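Local atomic coordinates of D-alanyl transferase DltD (Enterococcus faecium TX0133A04, PDB entry 6PFX), a protein that probably transfers D-alanine onto lipoteichoic acid during cell wall biogenesis at the membrane of a Gram-positive bacterium. Residues P41-E47 against K97-S103. Sequence-based numbering, arbitrary orientation.
Sequences PFFGSSE and KVVFIIS
Alpha/beta folds built on a parallel sheet place active-site loops at the C-terminal ends of the strands, and this pair is consistent with that principle. Residues 41-43, the end of strand 39-43, run parallel to strand 97-101, the segment axes 4.7 Å apart at 18°, with Phe42 level with Val99 and Phe43 with Phe100. Three backbone hydrogen bonds join them: Val99 N to Pro41 O (3.2 Å), Phe43 N to Val99 O (2.9 Å), Ile101 N to Phe43 O (2.8 Å); Val99 thus bonds through both N and O, as in a parallel pair. Apolar packing differs by face. Val99 (t) sets its CB 3.8 Å above the Phe42 ring centroid, a CH-pi contact; on the other face Phe43 (m) and Phe100 (t) hold slid, barely overlapping rings, centroids 5.9 Å apart. Gly44 (171/-132) and Ser45 continue extended before a 3-10 turn begins at Ser46-Glu47; Glu47 OE2 accepts from Ser45 N (2.8 Å). One water joins Glu47 OE2 and Ile101 O (each 2.8 Å) to Ser103 OG (2.5 Å). Ser46, just past strand 39-43 and hydrogen-bonded through OG to His348 NE2, fits the SGNH-hydrolase nucleophile position and a probable Ser-His-Asp triad.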
loop_
_atom_site.group_PDB
_atom_site.type_symbol
_atom_site.label_atom_id
_atom_site.label_comp_id
_atom_site.label_asym_id
_atom_site.label_seq_id
_atom_site.Cartn_x
_atom_site.Cartn_y
_atom_site.Cartn_z
ATOM N N PRO A 41 1.160 -9.974 4.953
ATOM C CA PRO A 41 1.429 -8.967 3.913
ATOM C C PRO A 41 1.265 -7.556 4.462
ATOM O O PRO A 41 0.314 -7.265 5.194
ATOM C CB PRO A 41 0.394 -9.288 2.826
ATOM C CG PRO A 41 -0.747 -9.910 3.584
ATOM C CD PRO A 41 -0.093 -10.719 4.693
ATOM N N PHE A 42 2.252 -6.705 4.160
ATOM C CA PHE A 42 2.220 -5.269 4.437
ATOM C C PHE A 42 2.183 -4.562 3.082
ATOM O O PHE A 42 3.165 -4.597 2.326
ATOM C CB PHE A 42 3.457 -4.814 5.208
ATOM C CG PHE A 42 3.408 -5.046 6.701
ATOM C CD1 PHE A 42 3.231 -6.314 7.238
ATOM C CD2 PHE A 42 3.592 -3.974 7.568
ATOM C CE1 PHE A 42 3.213 -6.508 8.619
ATOM C CE2 PHE A 42 3.595 -4.156 8.930
ATOM C CZ PHE A 42 3.410 -5.426 9.468
ATOM N N PHE A 43 1.045 -3.954 2.769
ATOM C CA PHE A 43 0.846 -3.216 1.534
ATOM C C PHE A 43 1.086 -1.735 1.778
ATOM O O PHE A 43 0.785 -1.201 2.850
ATOM C CB PHE A 43 -0.581 -3.395 1.002
ATOM C CG PHE A 43 -0.902 -4.800 0.570
ATOM C CD1 PHE A 43 -0.591 -5.237 -0.709
ATOM C CD2 PHE A 43 -1.523 -5.685 1.439
ATOM C CE1 PHE A 43 -0.881 -6.531 -1.102
ATOM C CE2 PHE A 43 -1.802 -6.976 1.048
ATOM C CZ PHE A 43 -1.494 -7.394 -0.225
ATOM N N GLY A 44 1.595 -1.066 0.752
ATOM C CA GLY A 44 1.863 0.348 0.871
ATOM C C GLY A 44 2.641 0.885 -0.308
ATOM O O GLY A 44 2.277 0.637 -1.459
ATOM N N SER A 45 3.702 1.639 -0.040
ATOM C CA SER A 45 4.561 2.148 -1.108
ATOM C C SER A 45 5.955 2.372 -0.530
ATOM O O SER A 45 6.393 1.588 0.316
ATOM C CB SER A 45 3.958 3.376 -1.787
ATOM O OG SER A 45 3.475 4.320 -0.865
ATOM N N SER A 46 6.641 3.447 -0.934
ATOM C CA SER A 46 8.066 3.583 -0.641
ATOM C C SER A 46 8.384 3.661 0.848
ATOM O O SER A 46 9.531 3.405 1.232
ATOM C CB SER A 46 8.640 4.814 -1.355
ATOM O OG SER A 46 7.876 5.967 -1.064
ATOM N N GLU A 47 7.414 4.005 1.696
ATOM C CA GLU A 47 7.693 4.095 3.123
ATOM C C GLU A 47 8.115 2.749 3.695
ATOM O O GLU A 47 8.767 2.698 4.743
ATOM C CB GLU A 47 6.478 4.642 3.877
ATOM C CG GLU A 47 5.265 3.711 3.963
ATOM C CD GLU A 47 4.488 3.580 2.668
ATOM O OE1 GLU A 47 4.705 4.350 1.705
ATOM O OE2 GLU A 47 3.641 2.678 2.612
ATOM N N LYS A 97 -4.560 -12.005 8.164
ATOM C CA LYS A 97 -4.428 -10.621 8.593
ATOM C C LYS A 97 -3.547 -9.843 7.622
ATOM O O LYS A 97 -2.603 -10.378 7.031
ATOM C CB LYS A 97 -3.854 -10.568 10.007
ATOM C CG LYS A 97 -4.845 -11.059 11.065
ATOM C CD LYS A 97 -4.248 -10.905 12.443
ATOM C CE LYS A 97 -5.197 -11.333 13.526
ATOM N NZ LYS A 97 -5.462 -12.787 13.407
ATOM N N VAL A 98 -3.883 -8.554 7.470
ATOM C CA VAL A 98 -3.268 -7.647 6.504
ATOM C C VAL A 98 -3.010 -6.303 7.171
ATOM O O VAL A 98 -3.839 -5.810 7.941
ATOM C CB VAL A 98 -4.199 -7.435 5.291
ATOM C CG1 VAL A 98 -3.577 -6.476 4.287
ATOM C CG2 VAL A 98 -4.550 -8.780 4.643
ATOM N N VAL A 99 -1.869 -5.697 6.860
ATOM C CA VAL A 99 -1.584 -4.311 7.211
ATOM C C VAL A 99 -1.474 -3.551 5.904
ATOM O O VAL A 99 -0.771 -3.986 4.986
ATOM C CB VAL A 99 -0.283 -4.190 8.019
ATOM C CG1 VAL A 99 0.041 -2.736 8.393
ATOM C CG2 VAL A 99 -0.379 -4.978 9.281
ATOM N N PHE A 100 -2.179 -2.432 5.809
ATOM C CA PHE A 100 -2.233 -1.654 4.577
ATOM C C PHE A 100 -2.001 -0.191 4.923
ATOM O O PHE A 100 -2.794 0.403 5.654
ATOM C CB PHE A 100 -3.599 -1.836 3.895
ATOM C CG PHE A 100 -3.671 -1.315 2.474
ATOM C CD1 PHE A 100 -3.666 0.035 2.229
ATOM C CD2 PHE A 100 -3.754 -2.186 1.383
ATOM C CE1 PHE A 100 -3.745 0.516 0.926
ATOM C CE2 PHE A 100 -3.823 -1.704 0.079
ATOM C CZ PHE A 100 -3.820 -0.361 -0.143
ATOM N N ILE A 101 -0.960 0.408 4.348
ATOM C CA ILE A 101 -0.651 1.821 4.563
ATOM C C ILE A 101 -1.248 2.617 3.405
ATOM O O ILE A 101 -0.847 2.423 2.252
ATOM C CB ILE A 101 0.866 2.054 4.642
ATOM C CG1 ILE A 101 1.584 1.028 5.521
ATOM C CG2 ILE A 101 1.139 3.471 5.139
ATOM C CD1 ILE A 101 1.180 1.024 6.918
ATOM N N ILE A 102 -2.194 3.509 3.715
ATOM C CA ILE A 102 -2.881 4.339 2.725
ATOM C C ILE A 102 -2.129 5.666 2.616
ATOM O O ILE A 102 -2.153 6.464 3.555
ATOM C CB ILE A 102 -4.320 4.632 3.171
ATOM C CG1 ILE A 102 -5.111 3.355 3.439
ATOM C CG2 ILE A 102 -5.059 5.481 2.118
ATOM C CD1 ILE A 102 -6.487 3.605 4.042
ATOM N N SER A 103 -1.506 5.945 1.466
ATOM C CA SER A 103 -0.839 7.242 1.277
ATOM C C SER A 103 -1.826 8.282 0.755
ATOM O O SER A 103 -2.394 8.086 -0.323
ATOM C CB SER A 103 0.313 7.112 0.287
ATOM O OG SER A 103 1.346 6.297 0.796
HETATM O O HOH W 1 1.455 3.855 1.427
#